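Local coordinates for flavoprotein (PDB 5V8S) that probably transfers electrons through flavin and di-iron centres as an oxidoreductase, joining a metallo-beta-lactamase-like domain to a flavodoxin-like one, at residues E76-L81 against L106-K111; M283-D288 against R396-A401; S289-E292 against T296-V299. The protein carries 1 engineered substitution. One frame throughout, in Å; residues are numbered along the deposited sequence.

Contact 1. Residues E76-L81 against L106-K111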
loop_
_atom_site.group_PDB
_atom_site.type_symbol
_atom_site.label_atom_id
_atom_site.label_comp_id
_atom_site.label_asym_id
_atom_site.label_seq_id
_atom_site.Cartn_x
_atom_site.Cartn_y
_atom_site.Cartn_z
ATOM N N GLU A 76 -32.368 -5.535 -3.150
ATOM C CA GLU A 76 -32.829 -4.186 -2.859
ATOM C C GLU A 76 -33.243 -3.465 -4.138
ATOM O O GLU A 76 -34.230 -2.719 -4.147
ATOM C CB GLU A 76 -31.719 -3.419 -2.134
ATOM C CG GLU A 76 -31.446 -3.889 -0.701
ATOM C CD GLU A 76 -30.422 -5.021 -0.589
ATOM O OE1 GLU A 76 -30.096 -5.673 -1.602
ATOM O OE2 GLU A 76 -29.927 -5.254 0.538
ATOM N N PHE A 77 -32.504 -3.682 -5.232
ATOM C CA PHE A 77 -32.821 -3.020 -6.494
ATOM C C PHE A 77 -34.177 -3.463 -7.025
ATOM O O PHE A 77 -34.998 -2.634 -7.440
ATOM C CB PHE A 77 -31.737 -3.313 -7.534
ATOM C CG PHE A 77 -32.018 -2.692 -8.863
ATOM C CD1 PHE A 77 -31.886 -1.328 -9.047
ATOM C CD2 PHE A 77 -32.439 -3.471 -9.929
ATOM C CE1 PHE A 77 -32.177 -0.754 -10.274
ATOM C CE2 PHE A 77 -32.719 -2.898 -11.151
ATOM C CZ PHE A 77 -32.584 -1.550 -11.326
ATOM N N ILE A 78 -34.429 -4.772 -7.021
ATOM C CA ILE A 78 -35.717 -5.278 -7.495
ATOM C C ILE A 78 -36.852 -4.705 -6.657
ATOM O O ILE A 78 -37.866 -4.227 -7.189
ATOM C CB ILE A 78 -35.729 -6.820 -7.500
ATOM C CG1 ILE A 78 -34.729 -7.384 -8.510
ATOM C CG2 ILE A 78 -37.127 -7.357 -7.772
ATOM C CD1 ILE A 78 -34.841 -6.841 -9.895
ATOM N N ASP A 79 -36.700 -4.739 -5.332
ATOM C CA ASP A 79 -37.761 -4.234 -4.468
ATOM C C ASP A 79 -38.030 -2.760 -4.739
ATOM O O ASP A 79 -39.190 -2.344 -4.842
ATOM C CB ASP A 79 -37.399 -4.465 -3.001
ATOM C CG ASP A 79 -37.205 -5.938 -2.677
ATOM O OD1 ASP A 79 -37.749 -6.790 -3.415
ATOM O OD2 ASP A 79 -36.510 -6.245 -1.684
ATOM N N ALA A 80 -36.974 -1.956 -4.890
ATOM C CA ALA A 80 -37.171 -0.530 -5.139
ATOM C C ALA A 80 -37.786 -0.292 -6.509
ATOM O O ALA A 80 -38.704 0.525 -6.655
ATOM C CB ALA A 80 -35.848 0.224 -5.030
ATOM N N LEU A 81 -37.293 -1.003 -7.526
ATOM C CA LEU A 81 -37.838 -0.862 -8.872
ATOM C C LEU A 81 -39.331 -1.182 -8.905
ATOM O O LEU A 81 -40.109 -0.505 -9.595
ATOM C CB LEU A 81 -37.079 -1.803 -9.810
ATOM C CG LEU A 81 -37.501 -1.817 -11.276
ATOM C CD1 LEU A 81 -37.299 -0.450 -11.914
ATOM C CD2 LEU A 81 -36.719 -2.878 -12.016
ATOM N N LEU A 106 -28.225 -6.816 -13.069
ATOM C CA LEU A 106 -28.891 -7.144 -14.330
ATOM C C LEU A 106 -29.414 -8.574 -14.375
ATOM O O LEU A 106 -30.587 -8.769 -14.749
ATOM C CB LEU A 106 -27.971 -6.803 -15.512
ATOM C CG LEU A 106 -28.545 -7.017 -16.918
ATOM C CD1 LEU A 106 -29.841 -6.233 -17.130
ATOM C CD2 LEU A 106 -27.488 -6.644 -17.980
ATOM N N PRO A 107 -28.642 -9.607 -14.016
ATOM C CA PRO A 107 -29.208 -10.964 -14.094
ATOM C C PRO A 107 -30.488 -11.120 -13.294
ATOM O O PRO A 107 -31.475 -11.691 -13.790
ATOM C CB PRO A 107 -28.062 -11.854 -13.584
ATOM C CG PRO A 107 -26.831 -11.085 -13.873
ATOM C CD PRO A 107 -27.210 -9.630 -13.673
ATOM N N ALA A 108 -30.521 -10.562 -12.085
ATOM C CA ALA A 108 -31.722 -10.641 -11.260
ATOM C C ALA A 108 -32.867 -9.863 -11.890
ATOM O O ALA A 108 -34.033 -10.295 -11.841
ATOM C CB ALA A 108 -31.411 -10.080 -9.875
ATOM N N THR A 109 -32.555 -8.725 -12.509
ATOM C CA THR A 109 -33.587 -7.930 -13.163
ATOM C C THR A 109 -34.207 -8.711 -14.309
ATOM O O THR A 109 -35.435 -8.746 -14.461
ATOM C CB THR A 109 -32.991 -6.607 -13.657
ATOM O OG1 THR A 109 -32.435 -5.897 -12.547
ATOM C CG2 THR A 109 -34.062 -5.722 -14.311
ATOM N N LEU A 110 -33.372 -9.349 -15.132
ATOM C CA LEU A 110 -33.900 -10.082 -16.279
ATOM C C LEU A 110 -34.786 -11.237 -15.824
ATOM O O LEU A 110 -35.830 -11.508 -16.427
ATOM C CB LEU A 110 -32.749 -10.584 -17.159
ATOM C CG LEU A 110 -31.889 -9.522 -17.855
ATOM C CD1 LEU A 110 -30.751 -10.146 -18.628
ATOM C CD2 LEU A 110 -32.738 -8.667 -18.783
ATOM N N LYS A 111 -34.399 -11.920 -14.750
ATOM C CA LYS A 111 -35.222 -13.012 -14.236
ATOM C C LYS A 111 -36.555 -12.498 -13.704
ATOM O O LYS A 111 -37.598 -13.138 -13.894
ATOM C CB LYS A 111 -34.472 -13.763 -13.135
ATOM C CG LYS A 111 -34.069 -15.187 -13.513
ATOM C CD LYS A 111 -33.078 -15.783 -12.512
ATOM C CE LYS A 111 -32.629 -17.188 -12.920
ATOM N NZ LYS A 111 -31.553 -17.712 -12.021
#
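Two crossover helices of the metallo-beta-lactamase-like domain, 74-82 and 106-113, meet beside its seven-stranded mixed sheet where Phe77 and Ile78 face Thr109. Over the segments 76-81 and 106-111 their axes approach to 10.0 Å, with the N-to-C directions 46° apart. Thr109 is the centre of the contact. Its OG1 lies at the rim of the Phe77 ring, close to the ring plane, 3.3 Å from CE2 of Phe77. The ring reaches this place because CG of Phe77 is anti to the backbone N (chi1 179°); Trp69 packs against it edge-to-face. Ile78 comes in one step along the helix: its CD1 lies 3.7 Å from CA of Thr109 and 4.0 Å from the carbonyl O of Ala108. Farther back, CG1 of Ile78 only brushes CB of Ala108, at 4.5 Å. Leu30 on strand 26-34 supports Phe77 from the sheet, while Leu106 and Leu110 pack on Ile93 of strand 92-94. The Thr109 hydroxyl is hydrogen-bonded to the carbonyl O of Ser105, one turn earlier. With its proton engaged there, the oxygen can probably meet the slightly positive aromatic C-H edge at little cost, and a polar atom fits into a largely apolar interface.

Contact 2. Residues M283-D288 against R396-A401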
loop_
_atom_site.group_PDB
_atom_site.type_symbol
_atom_site.label_atom_id
_atom_site.label_comp_id
_atom_site.label_asym_id
_atom_site.label_seq_id
_atom_site.Cartn_x
_atom_site.Cartn_y
_atom_site.Cartn_z
ATOM N N MET A 283 12.122 18.118 5.277
ATOM C CA MET A 283 10.869 18.509 4.644
ATOM C C MET A 283 10.125 19.564 5.454
ATOM O O MET A 283 9.476 20.439 4.876
ATOM C CB MET A 283 10.020 17.268 4.352
ATOM C CG MET A 283 10.745 16.220 3.474
ATOM S SD MET A 283 11.537 16.879 1.960
ATOM C CE MET A 283 10.054 17.218 1.144
ATOM N N LYS A 284 10.253 19.537 6.779
ATOM C CA LYS A 284 9.706 20.609 7.603
ATOM C C LYS A 284 10.290 21.956 7.197
ATOM O O LYS A 284 9.556 22.940 7.040
ATOM C CB LYS A 284 10.011 20.301 9.068
ATOM C CG LYS A 284 9.791 21.438 10.040
ATOM C CD LYS A 284 8.346 21.853 10.059
ATOM C CE LYS A 284 8.123 23.055 10.967
ATOM N NZ LYS A 284 6.694 23.449 10.960
ATOM N N LYS A 285 11.603 22.013 6.977
ATOM C CA LYS A 285 12.228 23.255 6.538
ATOM C C LYS A 285 11.780 23.644 5.130
ATOM O O LYS A 285 11.599 24.827 4.848
ATOM C CB LYS A 285 13.751 23.140 6.643
ATOM C CG LYS A 285 14.209 22.998 8.078
ATOM C CD LYS A 285 15.673 22.622 8.166
ATOM C CE LYS A 285 16.170 22.655 9.615
ATOM N NZ LYS A 285 17.561 22.162 9.733
ATOM N N ALA A 286 11.609 22.666 4.236
ATOM C CA ALA A 286 11.125 22.954 2.887
ATOM C C ALA A 286 9.704 23.509 2.927
ATOM O O ALA A 286 9.367 24.447 2.190
ATOM C CB ALA A 286 11.193 21.674 2.048
ATOM N N ILE A 287 8.867 22.957 3.808
ATOM C CA ILE A 287 7.492 23.421 3.942
ATOM C C ILE A 287 7.454 24.834 4.513
ATOM O O ILE A 287 6.677 25.683 4.054
ATOM C CB ILE A 287 6.700 22.415 4.800
ATOM C CG1 ILE A 287 6.509 21.111 4.011
ATOM C CG2 ILE A 287 5.367 23.000 5.227
ATOM C CD1 ILE A 287 6.131 19.888 4.861
ATOM N N ASP A 288 8.287 25.117 5.524
ATOM C CA ASP A 288 8.360 26.485 6.044
ATOM C C ASP A 288 8.801 27.454 4.956
ATOM O O ASP A 288 8.277 28.568 4.861
ATOM C CB ASP A 288 9.313 26.568 7.237
ATOM C CG ASP A 288 8.764 25.889 8.470
ATOM O OD1 ASP A 288 7.542 25.622 8.518
ATOM O OD2 ASP A 288 9.560 25.633 9.400
ATOM N N ARG A 396 20.760 26.322 3.281
ATOM C CA ARG A 396 20.839 27.129 2.070
ATOM C C ARG A 396 20.420 26.341 0.829
ATOM O O ARG A 396 19.792 26.895 -0.089
ATOM C CB ARG A 396 22.275 27.647 1.949
ATOM C CG ARG A 396 22.540 28.561 0.811
ATOM C CD ARG A 396 23.857 29.313 0.979
ATOM N NE ARG A 396 23.719 30.585 0.302
ATOM C CZ ARG A 396 23.323 31.713 0.880
ATOM N NH1 ARG A 396 23.071 31.762 2.180
ATOM N NH2 ARG A 396 23.197 32.805 0.144
ATOM N N LYS A 397 20.744 25.047 0.777
ATOM C CA LYS A 397 20.363 24.234 -0.371
ATOM C C LYS A 397 18.858 24.032 -0.438
ATOM O O LYS A 397 18.308 23.891 -1.532
ATOM C CB LYS A 397 21.044 22.866 -0.308
ATOM C CG LYS A 397 22.524 22.894 -0.657
ATOM C CD LYS A 397 22.729 22.818 -2.163
ATOM C CE LYS A 397 24.207 22.829 -2.539
ATOM N NZ LYS A 397 24.822 24.178 -2.381
ATOM N N ILE A 398 18.187 23.979 0.713
ATOM C CA ILE A 398 16.733 23.869 0.715
ATOM C C ILE A 398 16.123 25.146 0.155
ATOM O O ILE A 398 15.231 25.115 -0.698
ATOM C CB ILE A 398 16.214 23.594 2.138
ATOM C CG1 ILE A 398 16.893 22.355 2.757
ATOM C CG2 ILE A 398 14.667 23.475 2.098
ATOM C CD1 ILE A 398 16.482 22.075 4.191
ATOM N N GLU A 399 16.587 26.288 0.649
ATOM C CA GLU A 399 16.085 27.569 0.169
ATOM C C GLU A 399 16.337 27.735 -1.325
ATOM O O GLU A 399 15.488 28.280 -2.043
ATOM C CB GLU A 399 16.736 28.697 0.974
ATOM C CG GLU A 399 15.907 29.125 2.182
ATOM C CD GLU A 399 14.647 29.896 1.779
ATOM O OE1 GLU A 399 13.595 29.735 2.437
ATOM O OE2 GLU A 399 14.715 30.673 0.799
ATOM N N GLU A 400 17.500 27.286 -1.810
ATOM C CA GLU A 400 17.795 27.377 -3.238
ATOM C C GLU A 400 16.773 26.600 -4.051
ATOM O O GLU A 400 16.327 27.063 -5.109
ATOM C CB GLU A 400 19.196 26.839 -3.547
ATOM C CG GLU A 400 20.320 27.785 -3.225
ATOM C CD GLU A 400 21.695 27.174 -3.470
ATOM O OE1 GLU A 400 21.777 25.954 -3.743
ATOM O OE2 GLU A 400 22.688 27.930 -3.374
ATOM N N ALA A 401 16.399 25.410 -3.581
ATOM C CA ALA A 401 15.460 24.591 -4.337
ATOM C C ALA A 401 14.093 25.249 -4.376
ATOM O O ALA A 401 13.450 25.297 -5.424
ATOM C CB ALA A 401 15.357 23.198 -3.721
#
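The backbones of 283-288 and 396-401, both helical throughout, come nearest where Ala286 faces Ile398, their CA atoms 6.1 Å apart. Segment 283-288 lies in the helix that follows the first strand of the flavodoxin-like domain, and 396-401 lies in the C-terminal helix 395-409. The two share one face of the parallel five-stranded sheet, as the first and last helices of flavodoxins do: Met283 from the one and Ala401 from the other both rest on Phe358 of strand 354-360.

Ile398 carries the contact, with its two branches going to successive residues of the other helix. CG2 presses on the backbone at Ala286, 3.7 Å from CA and 3.8 Å from N of that residue, and the methyl CB of Ala286 closes beside it, 3.9 Å from the same CG2. The other branch puts CG1 anti to the carbonyl carbon (chi1 -54°) and runs on extended, which carries CD1 to Lys285. There it sits 3.8 Å from CB of Lys285 and 4.1 Å from its CD, the lysine chain running roughly perpendicular to the isoleucine. Lys285 thus lends its aliphatic base to the interface while the ammonium end leads off toward the surface.

One turn apart on their helix, NZ of Lys284 and OD1 of Asp288 form a salt bridge at 3.4 Å whose hydrogen bond is weak. Glu399 instead has its OE1 hydrogen-bonded to OG of Ser289, on the other helix just beyond 283-288.

The interface between the segments is apolar. The small Ala286 lets a branched residue come right up to the helix backbone, and the methylenes of Lys285 shield the outer side of Ile398 without burying a charge.

Contact 3. Residues S289-E292 against T296-V299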
loop_
_atom_site.group_PDB
_atom_site.type_symbol
_atom_site.label_atom_id
_atom_site.label_comp_id
_atom_site.label_asym_id
_atom_site.label_seq_id
_atom_site.Cartn_x
_atom_site.Cartn_y
_atom_site.Cartn_z
ATOM N N SER A 289 9.779 27.055 4.133
ATOM C CA SER A 289 10.247 27.924 3.061
ATOM C C SER A 289 9.147 28.166 2.030
ATOM O O SER A 289 8.963 29.294 1.556
ATOM C CB SER A 289 11.466 27.300 2.398
ATOM O OG SER A 289 11.992 28.136 1.395
ATOM N N LEU A 290 8.415 27.115 1.652
ATOM C CA LEU A 290 7.284 27.286 0.745
ATOM C C LEU A 290 6.304 28.311 1.291
ATOM O O LEU A 290 5.836 29.190 0.560
ATOM C CB LEU A 290 6.561 25.957 0.536
ATOM C CG LEU A 290 7.251 24.947 -0.360
ATOM C CD1 LEU A 290 6.608 23.580 -0.127
ATOM C CD2 LEU A 290 7.187 25.330 -1.822
ATOM N N LYS A 291 5.949 28.190 2.570
ATOM C CA LYS A 291 5.011 29.136 3.167
ATOM C C LYS A 291 5.568 30.559 3.160
ATOM O O LYS A 291 4.842 31.517 2.873
ATOM C CB LYS A 291 4.684 28.718 4.595
ATOM C CG LYS A 291 3.836 27.458 4.736
ATOM C CD LYS A 291 3.793 27.059 6.206
ATOM C CE LYS A 291 2.671 26.104 6.520
ATOM N NZ LYS A 291 2.847 25.525 7.884
ATOM N N GLU A 292 6.850 30.718 3.470
ATOM C CA GLU A 292 7.442 32.050 3.492
ATOM C C GLU A 292 7.403 32.685 2.112
ATOM O O GLU A 292 7.316 33.913 1.992
ATOM C CB GLU A 292 8.878 31.948 4.009
ATOM C CG GLU A 292 9.606 33.273 4.126
ATOM C CD GLU A 292 11.007 33.111 4.693
ATOM O OE1 GLU A 292 11.498 31.959 4.752
ATOM O OE2 GLU A 292 11.608 34.133 5.088
ATOM N N THR A 296 0.837 27.524 -0.408
ATOM C CA THR A 296 0.001 26.843 0.581
ATOM C C THR A 296 0.169 25.341 0.386
ATOM O O THR A 296 -0.500 24.738 -0.478
ATOM C CB THR A 296 -1.468 27.247 0.449
ATOM O OG1 THR A 296 -1.586 28.662 0.591
ATOM C CG2 THR A 296 -2.301 26.594 1.547
ATOM N N PRO A 297 1.064 24.706 1.133
ATOM C CA PRO A 297 1.331 23.287 0.912
ATOM C C PRO A 297 0.219 22.403 1.433
ATOM O O PRO A 297 -0.402 22.683 2.457
ATOM C CB PRO A 297 2.613 23.039 1.724
ATOM C CG PRO A 297 3.190 24.344 1.969
ATOM C CD PRO A 297 2.047 25.292 2.059
ATOM N N VAL A 298 0.012 21.296 0.719
ATOM C CA VAL A 298 -0.752 20.149 1.199
ATOM C C VAL A 298 0.255 19.027 1.386
ATOM O O VAL A 298 1.032 18.749 0.473
ATOM C CB VAL A 298 -1.835 19.747 0.183
ATOM C CG1 VAL A 298 -2.599 18.551 0.678
ATOM C CG2 VAL A 298 -2.774 20.934 -0.082
ATOM N N VAL A 299 0.282 18.427 2.571
ATOM C CA VAL A 299 1.393 17.567 2.987
ATOM C C VAL A 299 0.909 16.153 3.257
ATOM O O VAL A 299 -0.050 15.943 4.014
ATOM C CB VAL A 299 2.113 18.144 4.224
ATOM C CG1 VAL A 299 3.310 17.283 4.609
ATOM C CG2 VAL A 299 2.552 19.597 3.964
#
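Leu290, Lys291 and Pro297 tie the end of a helix to the start of the next strand in the beta-alpha-beta unit of strand 267-273, helix 278-292 and strand 296-302, the opening crossover of the flavodoxin-like fold. Three residues separate the segments, so the chain turns back sharply: CA of Lys291 stands 6.1 Å from CA of Thr296, and the gap widens to 7.2 Å between the CA atoms of Leu290 and Pro297.

Backbone hydrogen bonding fixes the strand. Thr296 pairs with Gly266, and Val298 with Val268 and Val270, joining 296-302 to 267-273; in the order 2-1-3-4-5 it is an outermost strand of this chain's five-stranded parallel sheet. Pro297 falls between these paired residues, and its lack of an N-H does not interrupt the pairing on that side. Along the strand the side chains alternate: Pro297 faces the helix and Thr296 points away from it.

The van der Waals contacts between the segments all fall on the Pro297 ring. Leu290 covers it from the buried side, its CB 4.0 Å from CG of Pro297 and its CD1 4.1 Å from the same atom, the leucine and the proline lying alongside in opposite senses. Leu290 also reaches Val270 on the neighbouring strand and Ile402 on helix 395-409, and it thereby links helix, sheet and C-terminal helix. Lys291, an exposed residue, contributes hydrocarbon rather than charge. Its chi1 of -70°, with CG beside the backbone N, sets that CG 3.9 Å from CD of Pro297, and the extended remainder then carries the chain on past the ring, at about a right angle to it.

Contacts 2 and 3 are neighbours in the flavodoxin-like domain, their centres about 10 Å apart, and both draw on helix 278-292. They join directly: OE1 of Glu399 lies 2.5 Å from OG of Ser289, a probable hydrogen bond, and CD1 of Ile287 packs 3.7 Å from CG2 of Val299. Contact 3 is nested within the loop that contact 2 closes. Contact 1 belongs to the domain that holds the metals, its centre about 58 Å from that of contact 2 and about 51 Å from that of contact 3. The Phe77 side chain is about 14 Å from the bound mu-oxo-diiron, whose pocket includes His97, Glu99, Asp101 and the engineered Asp102, between its two segments.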